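Local coordinates for protein putative streptothricin acetyltransferase (Bacillus anthracis, PDB 3PP9) that binds acetyl coenzyme A and probably transfers its acetyl group to streptothricin, as a member of the GNAT acetyltransferase family, at residues A[91-103]-A[125-139]. Numbering follows the deposited sequence.
Sequences IVLKKNWNNYAYI and AKQWAKEGNMPGIML. With PO4 (phosphate ion), chain E.
Met138, a selenomethionine, lays its side chain against Asn96 and Asn98 of the 96-99 turn and is the one to follow outward. Its CB sits obliquely by the Tyr100 ring, 4.1 Å from CD2. A chi1 of 60° places CG between the backbone N and the carbonyl carbon, and there it packs on Tyr102 CD2 at 3.8 Å. SE then meets the amides of the turn, 3.5 Å from Asn96 ND2, and makes an oblique Met-aromatic contact with Tyr100. The bend at chi3 leaves CE beside O4 of a phosphate, probably a crystallisation ion; the hydrogen bond to O4 comes from Asn96 ND2 (2.9 Å). Asn98 OD1 takes Asn96 ND2 and Tyr100 N from opposite faces of its plane, the latter closing an Asx turn, while its ND2 bonds Val166 O of the second subunit.

Strands 101-103 and 136-139 pair in parallel, Met138 N reaching Ala101 O at 2.8 Å. Gly136 CA lies over one face of Tyr100. Ala101 and Ile137 point to the face where helix 125-131 packs: Ala101 CB meets Ala129 CB at 3.8 Å, and Leu93 CB makes a CH-pi contact over a face of the Trp128 six-membered ring.

In this GNAT beta-alpha-beta crossover, then, backbone bonds set the strand register and apolar contacts seat the helix, while Asn98 ties the turn to the second subunit; buried Asn99 O, against Met134 CG and Pro135 CD, has no polar partner.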
loop_
_atom_site.group_PDB
_atom_site.type_symbol
_atom_site.label_atom_id
_atom_site.label_comp_id
_atom_site.label_asym_id
_atom_site.label_seq_id
_atom_site.Cartn_x
_atom_site.Cartn_y
_atom_site.Cartn_z
ATOM N N ILE A 91 12.429 -12.778 -10.381
ATOM C CA ILE A 91 11.212 -12.075 -10.042
ATOM C C ILE A 91 10.704 -12.648 -8.710
ATOM O O ILE A 91 10.723 -13.876 -8.506
ATOM C CB ILE A 91 10.144 -12.109 -11.174
ATOM C CG1 ILE A 91 9.007 -11.147 -10.872
ATOM C CG2 ILE A 91 9.665 -13.544 -11.424
ATOM C CD1 ILE A 91 8.092 -10.907 -12.081
ATOM N N VAL A 92 10.312 -11.739 -7.805
ATOM C CA VAL A 92 9.841 -12.061 -6.459
ATOM C C VAL A 92 8.349 -11.735 -6.404
ATOM O O VAL A 92 7.938 -10.602 -6.650
ATOM C CB VAL A 92 10.597 -11.235 -5.400
ATOM C CG1 VAL A 92 10.212 -11.670 -3.987
ATOM C CG2 VAL A 92 12.143 -11.360 -5.570
ATOM N N LEU A 93 7.539 -12.727 -6.057
ATOM C CA LEU A 93 6.098 -12.567 -6.040
ATOM C C LEU A 93 5.425 -13.006 -4.745
ATOM O O LEU A 93 5.897 -13.923 -4.081
ATOM C CB LEU A 93 5.537 -13.516 -7.118
ATOM C CG LEU A 93 6.029 -13.272 -8.538
ATOM C CD1 LEU A 93 5.659 -14.418 -9.455
ATOM C CD2 LEU A 93 5.497 -11.973 -9.072
ATOM N N LYS A 94 4.322 -12.348 -4.405
ATOM C CA LYS A 94 3.525 -12.736 -3.243
ATOM C C LYS A 94 2.068 -12.558 -3.643
ATOM O O LYS A 94 1.763 -11.981 -4.698
ATOM C CB LYS A 94 3.750 -11.858 -2.019
ATOM C CG LYS A 94 3.174 -10.481 -2.130
ATOM C CD LYS A 94 3.195 -9.753 -0.789
ATOM C CE LYS A 94 2.581 -8.364 -0.916
ATOM N NZ LYS A 94 2.592 -7.623 0.381
ATOM N N LYS A 95 1.169 -13.128 -2.850
ATOM C CA LYS A 95 -0.260 -12.920 -3.066
ATOM C C LYS A 95 -0.632 -11.775 -2.142
ATOM O O LYS A 95 -0.364 -11.830 -0.942
ATOM C CB LYS A 95 -1.058 -14.170 -2.741
ATOM C CG LYS A 95 -2.532 -14.003 -3.002
ATOM C CD LYS A 95 -3.242 -15.283 -2.644
ATOM C CE LYS A 95 -4.717 -15.213 -2.907
ATOM N NZ LYS A 95 -5.348 -16.530 -2.576
ATOM N N ASN A 96 -1.267 -10.744 -2.685
ATOM C CA ASN A 96 -1.643 -9.561 -1.913
ATOM C C ASN A 96 -3.025 -9.682 -1.266
ATOM O O ASN A 96 -3.803 -10.566 -1.605
ATOM C CB ASN A 96 -1.633 -8.355 -2.855
ATOM C CG ASN A 96 -1.520 -7.044 -2.131
ATOM O OD1 ASN A 96 -0.901 -6.974 -1.072
ATOM N ND2 ASN A 96 -2.065 -5.985 -2.715
ATOM N N TRP A 97 -3.348 -8.771 -0.348
ATOM C CA TRP A 97 -4.666 -8.794 0.310
ATOM C C TRP A 97 -5.860 -8.689 -0.650
ATOM O O TRP A 97 -6.946 -9.157 -0.323
ATOM C CB TRP A 97 -4.784 -7.673 1.348
ATOM C CG TRP A 97 -4.723 -6.283 0.766
ATOM C CD1 TRP A 97 -3.614 -5.514 0.606
ATOM C CD2 TRP A 97 -5.824 -5.504 0.286
ATOM N NE1 TRP A 97 -3.950 -4.302 0.046
ATOM C CE2 TRP A 97 -5.299 -4.273 -0.165
ATOM C CE3 TRP A 97 -7.198 -5.730 0.178
ATOM C CZ2 TRP A 97 -6.105 -3.274 -0.703
ATOM C CZ3 TRP A 97 -7.993 -4.741 -0.359
ATOM C CH2 TRP A 97 -7.444 -3.528 -0.798
ATOM N N ASN A 98 -5.675 -8.056 -1.808
ATOM C CA ASN A 98 -6.760 -7.902 -2.781
ATOM C C ASN A 98 -6.796 -9.039 -3.792
ATOM O O ASN A 98 -7.444 -8.930 -4.827
ATOM C CB ASN A 98 -6.647 -6.576 -3.524
ATOM C CG ASN A 98 -5.503 -6.555 -4.493
ATOM O OD1 ASN A 98 -4.549 -7.323 -4.357
ATOM N ND2 ASN A 98 -5.570 -5.652 -5.477
ATOM N N ASN A 99 -6.087 -10.121 -3.483
ATOM C CA ASN A 99 -6.024 -11.303 -4.320
ATOM C C ASN A 99 -5.098 -11.251 -5.510
ATOM O O ASN A 99 -4.835 -12.283 -6.090
ATOM C CB ASN A 99 -7.416 -11.819 -4.709
ATOM C CG ASN A 99 -8.194 -12.338 -3.513
ATOM O OD1 ASN A 99 -9.408 -12.173 -3.435
ATOM N ND2 ASN A 99 -7.489 -12.954 -2.563
ATOM N N TYR A 100 -4.547 -10.090 -5.858
ATOM C CA TYR A 100 -3.634 -10.036 -6.979
ATOM C C TYR A 100 -2.254 -10.550 -6.614
ATOM O O TYR A 100 -1.846 -10.548 -5.450
ATOM C CB TYR A 100 -3.439 -8.572 -7.450
ATOM C CG TYR A 100 -4.429 -8.041 -8.462
ATOM C CD1 TYR A 100 -5.790 -8.221 -8.301
ATOM C CD2 TYR A 100 -3.996 -7.290 -9.553
ATOM C CE1 TYR A 100 -6.684 -7.739 -9.234
ATOM C CE2 TYR A 100 -4.909 -6.785 -10.486
ATOM C CZ TYR A 100 -6.247 -7.021 -10.308
ATOM O OH TYR A 100 -7.212 -6.552 -11.184
ATOM N N ALA A 101 -1.551 -11.035 -7.626
ATOM C CA ALA A 101 -0.155 -11.385 -7.465
ATOM C C ALA A 101 0.511 -10.007 -7.375
ATOM O O ALA A 101 0.096 -9.073 -8.068
ATOM C CB ALA A 101 0.350 -12.129 -8.655
ATOM N N TYR A 102 1.519 -9.887 -6.527
ATOM C CA TYR A 102 2.234 -8.631 -6.306
ATOM C C TYR A 102 3.720 -8.863 -6.558
ATOM O O TYR A 102 4.336 -9.755 -5.970
ATOM C CB TYR A 102 2.002 -8.190 -4.848
ATOM C CG TYR A 102 2.558 -6.844 -4.484
ATOM C CD1 TYR A 102 3.888 -6.697 -4.112
ATOM C CD2 TYR A 102 1.745 -5.725 -4.472
ATOM C CE1 TYR A 102 4.403 -5.462 -3.759
ATOM C CE2 TYR A 102 2.269 -4.476 -4.145
ATOM C CZ TYR A 102 3.591 -4.361 -3.793
ATOM O OH TYR A 102 4.103 -3.125 -3.452
ATOM N N ILE A 103 4.294 -8.042 -7.431
ATOM C CA ILE A 103 5.712 -8.153 -7.739
ATOM C C ILE A 103 6.489 -7.307 -6.743
ATOM O O ILE A 103 6.450 -6.082 -6.786
ATOM C CB ILE A 103 6.035 -7.666 -9.157
ATOM C CG1 ILE A 103 5.227 -8.423 -10.211
ATOM C CG2 ILE A 103 7.566 -7.783 -9.383
ATOM C CD1 ILE A 103 5.411 -7.881 -11.645
ATOM N N ALA A 125 5.245 -15.089 -14.166
ATOM C CA ALA A 125 4.505 -14.556 -13.041
ATOM C C ALA A 125 3.019 -14.618 -13.336
ATOM O O ALA A 125 2.234 -14.920 -12.442
ATOM C CB ALA A 125 4.945 -13.110 -12.746
ATOM N N LYS A 126 2.625 -14.371 -14.586
ATOM C CA LYS A 126 1.219 -14.453 -14.949
ATOM C C LYS A 126 0.736 -15.884 -14.799
ATOM O O LYS A 126 -0.370 -16.100 -14.336
ATOM C CB LYS A 126 0.940 -13.915 -16.355
ATOM C CG LYS A 126 1.219 -12.448 -16.494
ATOM C CD LYS A 126 0.725 -11.854 -17.808
ATOM C CE LYS A 126 1.329 -12.468 -19.047
ATOM N NZ LYS A 126 0.790 -11.774 -20.269
ATOM N N GLN A 127 1.544 -16.861 -15.210
ATOM C CA GLN A 127 1.166 -18.279 -15.070
ATOM C C GLN A 127 0.955 -18.627 -13.595
ATOM O O GLN A 127 -0.015 -19.273 -13.228
ATOM C CB GLN A 127 2.244 -19.205 -15.655
ATOM C CG GLN A 127 2.455 -19.115 -17.163
ATOM C CD GLN A 127 1.384 -19.817 -17.960
ATOM O OE1 GLN A 127 1.446 -19.864 -19.191
ATOM N NE2 GLN A 127 0.404 -20.394 -17.271
ATOM N N TRP A 128 1.879 -18.188 -12.745
ATOM C CA TRP A 128 1.783 -18.452 -11.316
ATOM C C TRP A 128 0.505 -17.846 -10.736
ATOM O O TRP A 128 -0.232 -18.500 -9.997
ATOM C CB TRP A 128 3.013 -17.890 -10.604
ATOM C CG TRP A 128 3.016 -18.108 -9.122
ATOM C CD1 TRP A 128 3.384 -19.256 -8.463
ATOM C CD2 TRP A 128 2.689 -17.150 -8.106
ATOM N NE1 TRP A 128 3.263 -19.077 -7.104
ATOM C CE2 TRP A 128 2.868 -17.790 -6.859
ATOM C CE3 TRP A 128 2.305 -15.805 -8.127
ATOM C CZ2 TRP A 128 2.652 -17.131 -5.650
ATOM C CZ3 TRP A 128 2.073 -15.167 -6.935
ATOM C CH2 TRP A 128 2.258 -15.827 -5.707
ATOM N N ALA A 129 0.228 -16.598 -11.113
ATOM C CA ALA A 129 -0.967 -15.919 -10.651
ATOM C C ALA A 129 -2.197 -16.706 -11.054
ATOM O O ALA A 129 -3.081 -16.972 -10.240
ATOM C CB ALA A 129 -1.023 -14.526 -11.250
ATOM N N LYS A 130 -2.259 -17.108 -12.312
ATOM C CA LYS A 130 -3.438 -17.861 -12.769
ATOM C C LYS A 130 -3.589 -19.216 -12.063
ATOM O O LYS A 130 -4.713 -19.626 -11.703
ATOM C CB LYS A 130 -3.413 -18.006 -14.284
ATOM C CG LYS A 130 -3.530 -16.672 -14.999
ATOM C CD LYS A 130 -3.396 -16.817 -16.501
ATOM C CE LYS A 130 -3.407 -15.469 -17.204
ATOM N NZ LYS A 130 -3.290 -15.581 -18.699
ATOM N N GLU A 131 -2.469 -19.906 -11.853
ATOM C CA GLU A 131 -2.479 -21.209 -11.165
ATOM C C GLU A 131 -3.050 -21.083 -9.748
ATOM O O GLU A 131 -3.682 -22.025 -9.231
ATOM C CB GLU A 131 -1.076 -21.818 -11.142
ATOM C CG GLU A 131 -0.638 -22.332 -12.503
ATOM C CD GLU A 131 0.797 -22.835 -12.553
ATOM O OE1 GLU A 131 1.550 -22.653 -11.565
ATOM O OE2 GLU A 131 1.171 -23.393 -13.612
ATOM N N GLY A 132 -2.862 -19.912 -9.147
ATOM C CA GLY A 132 -3.366 -19.617 -7.809
ATOM C C GLY A 132 -4.715 -18.907 -7.790
ATOM O O GLY A 132 -5.136 -18.410 -6.746
ATOM N N ASN A 133 -5.381 -18.819 -8.943
ATOM C CA ASN A 133 -6.695 -18.189 -9.032
ATOM C C ASN A 133 -6.706 -16.702 -8.690
ATOM O O ASN A 133 -7.699 -16.148 -8.183
ATOM C CB ASN A 133 -7.688 -18.959 -8.156
ATOM C CG ASN A 133 -7.840 -20.401 -8.598
ATOM O OD1 ASN A 133 -7.957 -20.688 -9.791
ATOM N ND2 ASN A 133 -7.886 -21.309 -7.636
HETATM N N MSE A 134 -5.581 -16.069 -8.985
HETATM C CA MSE A 134 -5.405 -14.648 -8.774
HETATM C C MSE A 134 -5.879 -13.950 -10.037
HETATM O O MSE A 134 -5.505 -14.341 -11.140
HETATM C CB MSE A 134 -3.946 -14.373 -8.476
HETATM C CG MSE A 134 -3.552 -14.881 -7.102
HETATM SE SE MSE A 134 -1.636 -14.757 -6.746
HETATM C CE MSE A 134 -1.210 -16.675 -6.969
ATOM N N PRO A 135 -6.676 -12.891 -9.885
ATOM C CA PRO A 135 -7.240 -12.215 -11.048
ATOM C C PRO A 135 -6.361 -11.218 -11.791
ATOM O O PRO A 135 -6.813 -10.649 -12.792
ATOM C CB PRO A 135 -8.476 -11.527 -10.462
ATOM C CG PRO A 135 -8.062 -11.172 -9.078
ATOM C CD PRO A 135 -7.198 -12.337 -8.624
ATOM N N GLY A 136 -5.128 -11.007 -11.340
ATOM C CA GLY A 136 -4.231 -10.085 -12.001
ATOM C C GLY A 136 -2.920 -9.988 -11.259
ATOM O O GLY A 136 -2.680 -10.742 -10.307
ATOM N N ILE A 137 -2.081 -9.066 -11.712
ATOM C CA ILE A 137 -0.779 -8.833 -11.112
ATOM C C ILE A 137 -0.633 -7.332 -10.935
ATOM O O ILE A 137 -1.133 -6.552 -11.739
ATOM C CB ILE A 137 0.370 -9.261 -12.014
ATOM C CG1 ILE A 137 0.241 -10.691 -12.489
ATOM C CG2 ILE A 137 1.697 -9.034 -11.301
ATOM C CD1 ILE A 137 1.361 -11.073 -13.449
HETATM N N MSE A 138 0.043 -6.916 -9.879
HETATM C CA MSE A 138 0.256 -5.488 -9.625
HETATM C C MSE A 138 1.605 -5.261 -9.002
HETATM O O MSE A 138 2.269 -6.203 -8.565
HETATM C CB MSE A 138 -0.792 -4.948 -8.671
HETATM C CG MSE A 138 -0.754 -5.662 -7.345
HETATM SE SE MSE A 138 -2.050 -5.063 -6.055
HETATM C CE MSE A 138 -1.393 -3.445 -5.454
ATOM N N LEU A 139 1.994 -3.990 -8.944
ATOM C CA LEU A 139 3.269 -3.625 -8.345
ATOM C C LEU A 139 3.322 -2.126 -8.131
ATOM O O LEU A 139 2.419 -1.400 -8.526
ATOM C CB LEU A 139 4.437 -4.100 -9.227
ATOM C CG LEU A 139 4.659 -3.589 -10.658
ATOM C CD1 LEU A 139 3.602 -4.019 -11.619
ATOM C CD2 LEU A 139 4.927 -2.078 -10.752
HETATM P P PO4 E . -1.101 -2.329 -1.425
HETATM O O1 PO4 E . 0.096 -3.172 -1.046
HETATM O O2 PO4 E . -1.923 -2.007 -0.198
HETATM O O3 PO4 E . -0.599 -1.078 -2.096
HETATM O O4 PO4 E . -1.957 -3.125 -2.378
HETATM O O HOH W 1 -3.924 -18.445 -4.263
HETATM O O HOH W 2 -6.504 -16.800 -4.996
#